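Long-range contacts in papain inhibitor (Streptomyces mobaraensis, PDB 5NTB), which inhibits the cysteine proteases papain and bromelain and the serine protease trypsin, and serves as a glutamine and lysine donor substrate for transglutaminase: residues 10-15 with 88-93; 35-40 with 81-86. All blocks are in the same frame, centred on the assembly; numbering follows the deposited sequence.

Contact 1: 10-15 with 88-93; sequences GKMTYY and AAFAKL. With SO4 (sulfate ion), chain D.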
ATOM      1  N   GLY A  10      -6.287  -9.986   2.375  1.00 15.13           N
ATOM      2  CA  GLY A  10      -5.882  -9.317   3.582  1.00 15.56           C
ATOM      3  C   GLY A  10      -6.827  -8.206   3.950  1.00 17.32           C
ATOM      4  O   GLY A  10      -8.037  -8.282   3.707  1.00 17.05           O
ATOM      5  N   LYS A  11      -6.281  -7.178   4.565  1.00 15.92           N
ATOM      6  CA  LYS A  11      -7.086  -6.081   5.053  1.00 16.36           C
ATOM      7  C   LYS A  11      -6.422  -4.784   4.646  1.00 14.07           C
ATOM      8  O   LYS A  11      -5.228  -4.739   4.320  1.00 13.92           O
ATOM      9  CB  LYS A  11      -7.259  -6.138   6.572  1.00 25.45           C
ATOM     10  CG  LYS A  11      -6.001  -5.804   7.333  1.00 24.41           C
ATOM     11  CD  LYS A  11      -6.247  -5.731   8.841  1.00 29.39           C
ATOM     12  CE  LYS A  11      -6.101  -7.096   9.483  1.00 38.56           C
ATOM     13  NZ  LYS A  11      -5.955  -6.998  10.963  1.00 39.85           N
ATOM     14  N   MET A  12      -7.216  -3.730   4.652  1.00 12.85           N
ATOM     15  CA  MET A  12      -6.692  -2.414   4.348  1.00 11.32           C
ATOM     16  C   MET A  12      -7.152  -1.416   5.394  1.00 13.00           C
ATOM     17  O   MET A  12      -8.296  -1.446   5.864  1.00 14.64           O
ATOM     18  CB  MET A  12      -7.103  -1.948   2.951  1.00 12.95           C
ATOM     19  CG  MET A  12      -8.587  -1.768   2.742  1.00 14.55           C
ATOM     20  SD  MET A  12      -8.919  -1.210   1.058  1.00 16.56           S
ATOM     21  CE  MET A  12     -10.690  -0.947   1.158  1.00 19.46           C
ATOM     22  N   THR A  13      -6.228  -0.560   5.776  1.00 12.52           N
ATOM     23  CA  THR A  13      -6.503   0.644   6.535  1.00 10.97           C
ATOM     24  C   THR A  13      -6.011   1.815   5.707  1.00 12.91           C
ATOM     25  O   THR A  13      -5.557   1.654   4.572  1.00 12.68           O
ATOM     26  CB  THR A  13      -5.814   0.591   7.895  1.00 13.45           C
ATOM     27  OG1 THR A  13      -4.426   0.310   7.705  1.00 14.80           O
ATOM     28  CG2 THR A  13      -6.413  -0.513   8.749  1.00 15.74           C
ATOM     29  N   TYR A  14      -6.095   3.012   6.263  1.00 11.58           N
ATOM     30  CA  TYR A  14      -5.564   4.149   5.531  1.00 11.49           C
ATOM     31  C   TYR A  14      -4.832   5.091   6.471  1.00 13.61           C
ATOM     32  O   TYR A  14      -5.018   5.068   7.690  1.00 14.16           O
ATOM     33  CB  TYR A  14      -6.653   4.909   4.763  1.00 12.40           C
ATOM     34  CG  TYR A  14      -7.661   5.591   5.651  1.00 14.97           C
ATOM     35  CD1 TYR A  14      -7.401   6.850   6.175  1.00 19.97           C
ATOM     36  CD2 TYR A  14      -8.861   4.971   5.973  1.00 16.61           C
ATOM     37  CE1 TYR A  14      -8.302   7.474   6.996  1.00 19.03           C
ATOM     38  CE2 TYR A  14      -9.775   5.600   6.795  1.00 22.60           C
ATOM     39  CZ  TYR A  14      -9.479   6.847   7.297  1.00 18.99           C
ATOM     40  OH  TYR A  14     -10.378   7.502   8.109  1.00 30.08           O
ATOM     41  N   TYR A  15      -3.995   5.937   5.878  1.00 13.17           N
ATOM     42  CA  TYR A  15      -3.224   6.902   6.645  1.00 11.79           C
ATOM     43  C   TYR A  15      -3.149   8.217   5.893  1.00 12.55           C
ATOM     44  O   TYR A  15      -3.521   8.308   4.726  1.00 11.87           O
ATOM     45  CB  TYR A  15      -1.830   6.360   6.992  1.00 13.00           C
ATOM     46  CG  TYR A  15      -0.771   6.305   5.898  1.00 12.96           C
ATOM     47  CD1 TYR A  15      -0.907   5.471   4.788  1.00 13.35           C
ATOM     48  CD2 TYR A  15       0.409   7.031   6.028  1.00 13.64           C
ATOM     49  CE1 TYR A  15       0.094   5.386   3.830  1.00 13.84           C
ATOM     50  CE2 TYR A  15       1.411   6.945   5.087  1.00 14.51           C
ATOM     51  CZ  TYR A  15       1.244   6.129   3.982  1.00 13.82           C
ATOM     52  OH  TYR A  15       2.252   6.049   3.037  1.00 13.68           O
ATOM     53  N   ALA A  88      -6.523   8.972   0.310  1.00 14.74           N
ATOM     54  CA  ALA A  88      -7.074   9.260  -1.007  1.00 15.26           C
ATOM     55  C   ALA A  88      -7.392   7.984  -1.778  1.00 17.85           C
ATOM     56  O   ALA A  88      -8.436   7.893  -2.437  1.00 17.31           O
ATOM     57  CB  ALA A  88      -6.099  10.145  -1.786  1.00 17.07           C
ATOM     58  N   ALA A  89      -6.508   6.983  -1.713  1.00 13.95           N
ATOM     59  CA  ALA A  89      -6.782   5.740  -2.426  1.00 12.34           C
ATOM     60  C   ALA A  89      -7.882   4.935  -1.746  1.00 15.30           C
ATOM     61  O   ALA A  89      -8.750   4.365  -2.419  1.00 14.54           O
ATOM     62  CB  ALA A  89      -5.508   4.901  -2.528  1.00 13.63           C
ATOM     63  N   PHE A  90      -7.843   4.852  -0.416  1.00 12.89           N
ATOM     64  CA  PHE A  90      -8.833   4.066   0.322  1.00 13.15           C
ATOM     65  C   PHE A  90     -10.249   4.515  -0.005  1.00 13.84           C
ATOM     66  O   PHE A  90     -11.140   3.684  -0.228  1.00 14.56           O
ATOM     67  CB  PHE A  90      -8.539   4.201   1.813  1.00 12.28           C
ATOM     68  CG  PHE A  90      -9.390   3.350   2.709  1.00 13.10           C
ATOM     69  CD1 PHE A  90     -10.708   3.689   2.971  1.00 16.05           C
ATOM     70  CD2 PHE A  90      -8.836   2.250   3.360  1.00 13.15           C
ATOM     71  CE1 PHE A  90     -11.482   2.925   3.834  1.00 15.81           C
ATOM     72  CE2 PHE A  90      -9.608   1.487   4.232  1.00 15.62           C
ATOM     73  CZ  PHE A  90     -10.930   1.833   4.466  1.00 15.22           C
ATOM     74  N   ALA A  91     -10.460   5.834  -0.076  1.00 14.04           N
ATOM     75  CA  ALA A  91     -11.783   6.392  -0.306  1.00 14.67           C
ATOM     76  C   ALA A  91     -12.354   5.990  -1.654  1.00 15.68           C
ATOM     77  O   ALA A  91     -13.576   6.034  -1.833  1.00 18.05           O
ATOM     78  CB  ALA A  91     -11.711   7.911  -0.206  1.00 15.99           C
ATOM     79  N   LYS A  92     -11.507   5.590  -2.593  1.00 13.81           N
ATOM     80  CA  LYS A  92     -11.978   5.134  -3.894  1.00 15.04           C
ATOM     81  C   LYS A  92     -12.580   3.736  -3.833  1.00 16.76           C
ATOM     82  O   LYS A  92     -13.304   3.338  -4.759  1.00 18.98           O
ATOM     83  CB  LYS A  92     -10.827   5.179  -4.893  1.00 18.91           C
ATOM     84  CG  LYS A  92     -10.306   6.593  -5.099  1.00 19.46           C
ATOM     85  CD  LYS A  92      -9.134   6.665  -6.050  1.00 18.07           C
ATOM     86  CE  LYS A  92      -8.703   8.123  -6.197  1.00 21.68           C
ATOM     87  NZ  LYS A  92      -7.730   8.293  -7.302  1.00 24.10           N
ATOM     88  N   LEU A  93     -12.279   2.979  -2.779  1.00 15.32           N
ATOM     89  CA  LEU A  93     -12.776   1.622  -2.604  1.00 13.88           C
ATOM     90  C   LEU A  93     -13.823   1.487  -1.514  1.00 16.34           C
ATOM     91  O   LEU A  93     -14.669   0.601  -1.603  1.00 17.17           O
ATOM     92  CB  LEU A  93     -11.624   0.673  -2.257  1.00 14.15           C
ATOM     93  CG  LEU A  93     -10.595   0.458  -3.350  1.00 16.68           C
ATOM     94  CD1 LEU A  93      -9.520  -0.474  -2.826  1.00 17.70           C
ATOM     95  CD2 LEU A  93     -11.248  -0.111  -4.603  1.00 16.46           C
TER
HETATM   96  S   SO4 D 202      -2.513  -6.203  11.896  1.00 39.14           S
HETATM   97  O1  SO4 D 202      -3.429  -7.202  11.348  1.00 48.32           O
HETATM   98  O2  SO4 D 202      -3.268  -5.100  12.488  1.00 43.26           O
HETATM   99  O3  SO4 D 202      -1.646  -5.701  10.822  1.00 23.03           O
HETATM  100  O4  SO4 D 202      -1.673  -6.838  12.912  1.00 35.48           O
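Phe-90 points its ring at strand 10-15, between Tyr-14 and Met-12. Its CG stands anti to the backbone N (chi1 -175°), on the side of the strand, and the ring continues from there. Tyr-14 meets it in a T-shaped stack, edge of the tyrosine to face of the phenylalanine, with the planes at 61°. Tyr-14 CD2 sits 3.6 Å above the Phe-90 ring plane, over its centre. The roots of the two side chains are close as well, with Tyr-14 CB 3.6 Å from Phe-90 CB. Met-12 takes the opposite face. Its CE lies above the ring, offset toward the rim, and its SD is 4.7 Å from the ring centroid in an oblique Met-aromatic contact. The rim reaches the strand backbone, with Phe-90 CD2 3.5 Å from Thr-13 O. The contact thus seats the short helix 87-90 against a strand of the double-psi beta-barrel, the fold of this family. Val-101 and Leu-96 also pack on Phe-90. Leu-93 comes back to the strand: its CB is 3.9 Å from Met-12 CE, and its CD1 lies 4.0 Å from Met-12 SD.

Contact 2: 35-40 with 81-86; sequences VAIPAA and THIDLS. With SO4 (sulfate ion), chain D.
Ala-36 N donates to Asp-84 O, 2.8 Å away, and Ala-36 CB and Val-35 CG2 pack beside the same oxygen. The donor is tilted 28° from the carbonyl plane, but the N-H points almost straight at the oxygen. Asp-84 N returns a longer bond to Ala-36 O, 3.2 Å. Together the two make a hydrogen-bonded antiparallel pair. Beside it, Val-35 and Leu-85 form a non-hydrogen-bonded pair. On the face with these two residues the packing is apolar. Val-35 CG2, anti to the backbone N, reaches Ile-83 CB at 3.8 Å, and Leu-85 CD2 comes to 3.9 Å from Val-35 CB. Val-69 and Val-71 of strand 65-75 extend this packing within the double-psi barrel. On the other face Ala-36 CB and Asp-84 CB are 4.0 Å apart, and Tyr-15 packs on both residues. Farther along, Pro-38 has no N-H to give to strand 82-86. Its ring meets His-82 O instead, tightly, with Pro-38 CG at 3.0 Å. The imidazole of His-82 is held from two sides. ND1 donates to sulfate O3, 2.7 Å away near the ring plane, with an N-H...O angle of 168°. NE2 is hydrogen-bonded to Thr-13 OG1, which also bonds Asp-84 OD1. An alanine in place of His-82 would probably leave sulfate O3 without its imidazole donor and Thr-13 OG1 with one fewer partner, freer to turn. The sulfate is probably from the crystallisation liquor. In the crystal, it and the carboxylate of Asp-84 beyond the Thr-13 hydroxyl would probably favour a protonated imidazole, though Lys-11, on the same sulfate, would offset part of this.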
ATOM      1  N   VAL A  35       0.397   3.396  -1.592  1.00 11.67           N
ATOM      2  CA  VAL A  35       0.249   2.386  -0.554  1.00 11.65           C
ATOM      3  C   VAL A  35       1.532   2.302   0.261  1.00 13.47           C
ATOM      4  O   VAL A  35       2.643   2.487  -0.254  1.00 11.87           O
ATOM      5  CB  VAL A  35      -0.119   1.011  -1.145  1.00 12.28           C
ATOM      6  CG1 VAL A  35       0.995   0.469  -1.987  1.00 12.27           C
ATOM      7  CG2 VAL A  35      -0.478   0.012  -0.031  1.00 12.35           C
ATOM      8  N   ALA A  36       1.355   2.030   1.555  1.00 12.51           N
ATOM      9  CA  ALA A  36       2.430   1.634   2.460  1.00 11.14           C
ATOM     10  C   ALA A  36       2.372   0.125   2.638  1.00 11.99           C
ATOM     11  O   ALA A  36       1.324  -0.422   3.014  1.00 12.41           O
ATOM     12  CB  ALA A  36       2.299   2.350   3.805  1.00 13.16           C
ATOM     13  N   ILE A  37       3.478  -0.541   2.328  1.00 12.69           N
ATOM     14  CA  ILE A  37       3.577  -1.998   2.284  1.00 12.03           C
ATOM     15  C   ILE A  37       4.127  -2.528   3.608  1.00 12.86           C
ATOM     16  O   ILE A  37       5.076  -1.956   4.163  1.00 13.38           O
ATOM     17  CB  ILE A  37       4.451  -2.429   1.097  1.00 11.49           C
ATOM     18  CG1 ILE A  37       3.742  -2.116  -0.221  1.00 12.91           C
ATOM     19  CG2 ILE A  37       4.880  -3.912   1.188  1.00 12.40           C
ATOM     20  CD1 ILE A  37       2.431  -2.855  -0.422  1.00 14.24           C
ATOM     21  N   PRO A  38       3.562  -3.612   4.144  1.00 12.01           N
ATOM     22  CA  PRO A  38       4.045  -4.161   5.422  1.00 11.75           C
ATOM     23  C   PRO A  38       5.538  -4.451   5.424  1.00 10.77           C
ATOM     24  O   PRO A  38       6.115  -4.882   4.419  1.00 13.72           O
ATOM     25  CB  PRO A  38       3.249  -5.462   5.580  1.00 17.27           C
ATOM     26  CG  PRO A  38       2.114  -5.356   4.674  1.00 16.23           C
ATOM     27  CD  PRO A  38       2.365  -4.303   3.641  1.00 12.80           C
ATOM     28  N   ALA A  39       6.138  -4.280   6.610  1.00 15.15           N
ATOM     29  CA  ALA A  39       7.587  -4.360   6.747  1.00 17.05           C
ATOM     30  C   ALA A  39       8.137  -5.715   6.323  1.00 14.91           C
ATOM     31  O   ALA A  39       9.282  -5.794   5.875  1.00 17.23           O
ATOM     32  CB  ALA A  39       7.996  -4.060   8.190  1.00 20.56           C
ATOM     33  N   ALA A  40       7.341  -6.781   6.421  1.00 15.11           N
ATOM     34  CA  ALA A  40       7.854  -8.114   6.114  1.00 17.15           C
ATOM     35  C   ALA A  40       8.272  -8.274   4.656  1.00 14.56           C
ATOM     36  O   ALA A  40       9.004  -9.220   4.334  1.00 17.17           O
ATOM     37  CB  ALA A  40       6.815  -9.171   6.478  1.00 18.32           C
ATOM     38  N   THR A  81      -0.260  -9.305   5.215  1.00 12.64           N
ATOM     39  CA  THR A  81      -1.203  -9.006   4.141  1.00 12.53           C
ATOM     40  C   THR A  81      -2.058  -7.784   4.438  1.00 14.34           C
ATOM     41  O   THR A  81      -3.047  -7.542   3.736  1.00 15.11           O
ATOM     42  CB  THR A  81      -2.100 -10.202   3.836  1.00 18.78           C
ATOM     43  OG1 THR A  81      -2.851 -10.525   5.004  1.00 18.37           O
ATOM     44  CG2 THR A  81      -1.256 -11.419   3.385  1.00 16.81           C
ATOM     45  N   HIS A  82      -1.682  -6.999   5.439  1.00 12.14           N
ATOM     46  CA  HIS A  82      -2.379  -5.764   5.784  1.00 13.54           C
ATOM     47  C   HIS A  82      -1.688  -4.591   5.096  1.00 12.33           C
ATOM     48  O   HIS A  82      -0.548  -4.262   5.427  1.00 15.61           O
ATOM     49  CB  HIS A  82      -2.389  -5.612   7.303  1.00 14.33           C
ATOM     50  CG  HIS A  82      -2.823  -4.270   7.802  1.00 15.98           C
ATOM     51  ND1 HIS A  82      -2.710  -3.914   9.128  1.00 19.19           N
ATOM     52  CD2 HIS A  82      -3.371  -3.205   7.172  1.00 13.82           C
ATOM     53  CE1 HIS A  82      -3.153  -2.681   9.292  1.00 19.61           C
ATOM     54  NE2 HIS A  82      -3.563  -2.227   8.119  1.00 16.94           N
ATOM     55  N   ILE A  83      -2.380  -3.950   4.141  1.00 12.37           N
ATOM     56  CA  ILE A  83      -1.826  -2.777   3.470  1.00 11.51           C
ATOM     57  C   ILE A  83      -2.434  -1.523   4.066  1.00 10.98           C
ATOM     58  O   ILE A  83      -3.600  -1.495   4.468  1.00 13.06           O
ATOM     59  CB  ILE A  83      -2.035  -2.828   1.944  1.00 13.02           C
ATOM     60  CG1 ILE A  83      -3.522  -2.884   1.581  1.00 14.26           C
ATOM     61  CG2 ILE A  83      -1.282  -4.001   1.363  1.00 14.19           C
ATOM     62  CD1 ILE A  83      -3.780  -2.834   0.065  1.00 16.96           C
ATOM     63  N   ASP A  84      -1.639  -0.464   4.086  1.00 13.41           N
ATOM     64  CA  ASP A  84      -2.056   0.842   4.592  1.00 13.49           C
ATOM     65  C   ASP A  84      -2.099   1.764   3.376  1.00 12.29           C
ATOM     66  O   ASP A  84      -1.067   2.274   2.923  1.00 12.66           O
ATOM     67  CB  ASP A  84      -1.080   1.328   5.664  1.00 13.70           C
ATOM     68  CG  ASP A  84      -1.712   2.268   6.688  1.00 18.24           C
ATOM     69  OD1 ASP A  84      -2.938   2.461   6.691  1.00 20.50           O
ATOM     70  OD2 ASP A  84      -0.952   2.809   7.516  1.00 20.82           O
ATOM     71  N   LEU A  85      -3.288   1.944   2.818  1.00 10.92           N
ATOM     72  CA  LEU A  85      -3.449   2.809   1.665  1.00 11.28           C
ATOM     73  C   LEU A  85      -3.421   4.261   2.093  1.00 11.52           C
ATOM     74  O   LEU A  85      -3.753   4.599   3.227  1.00 11.88           O
ATOM     75  CB  LEU A  85      -4.776   2.523   0.959  1.00 14.36           C
ATOM     76  CG  LEU A  85      -4.848   1.242   0.146  1.00 12.74           C
ATOM     77  CD1 LEU A  85      -6.295   1.037  -0.277  1.00 17.06           C
ATOM     78  CD2 LEU A  85      -3.970   1.324  -1.083  1.00 15.23           C
ATOM     79  N   SER A  86      -3.047   5.135   1.172  1.00 10.68           N
ATOM     80  CA  SER A  86      -3.341   6.536   1.422  1.00 12.49           C
ATOM     81  C   SER A  86      -4.843   6.721   1.627  1.00 12.72           C
ATOM     82  O   SER A  86      -5.665   5.972   1.093  1.00 11.98           O
ATOM     83  CB  SER A  86      -2.826   7.393   0.271  1.00 12.94           C
ATOM     84  OG  SER A  86      -3.531   7.118  -0.928  1.00 13.33           O
TER
HETATM   85  S   SO4 D 202      -2.513  -6.203  11.896  1.00 39.14           S
HETATM   86  O1  SO4 D 202      -3.429  -7.202  11.348  1.00 48.32           O
HETATM   87  O2  SO4 D 202      -3.268  -5.100  12.488  1.00 43.26           O
HETATM   88  O3  SO4 D 202      -1.646  -5.701  10.822  1.00 23.03           O
HETATM   89  O4  SO4 D 202      -1.673  -6.838  12.912  1.00 35.48           O

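Overall arrangement
Contacts 1 and 2 lie with their centres about 10 Å apart and share one sheet, where strands 8-18 and 82-86 run parallel as neighbours. Strand 82-86 leads directly into helix 87-90. Ser-86, at the N-cap position, bonds Ala-89 N through OG and so caps the start of the helix that carries Phe-90. The Thr-13 hydroxyl bridges the two contacts: its OG1 is 2.7 Å from His-82 NE2 and 2.8 Å from Asp-84 OD1. Tyr-14 CB also packs on Leu-85 O at 3.3 Å. The sulfate joins the two contacts too. It binds Lys-11 NZ, with O1 at 2.6 Å, as well as His-82 and the backbone N of Asp-79.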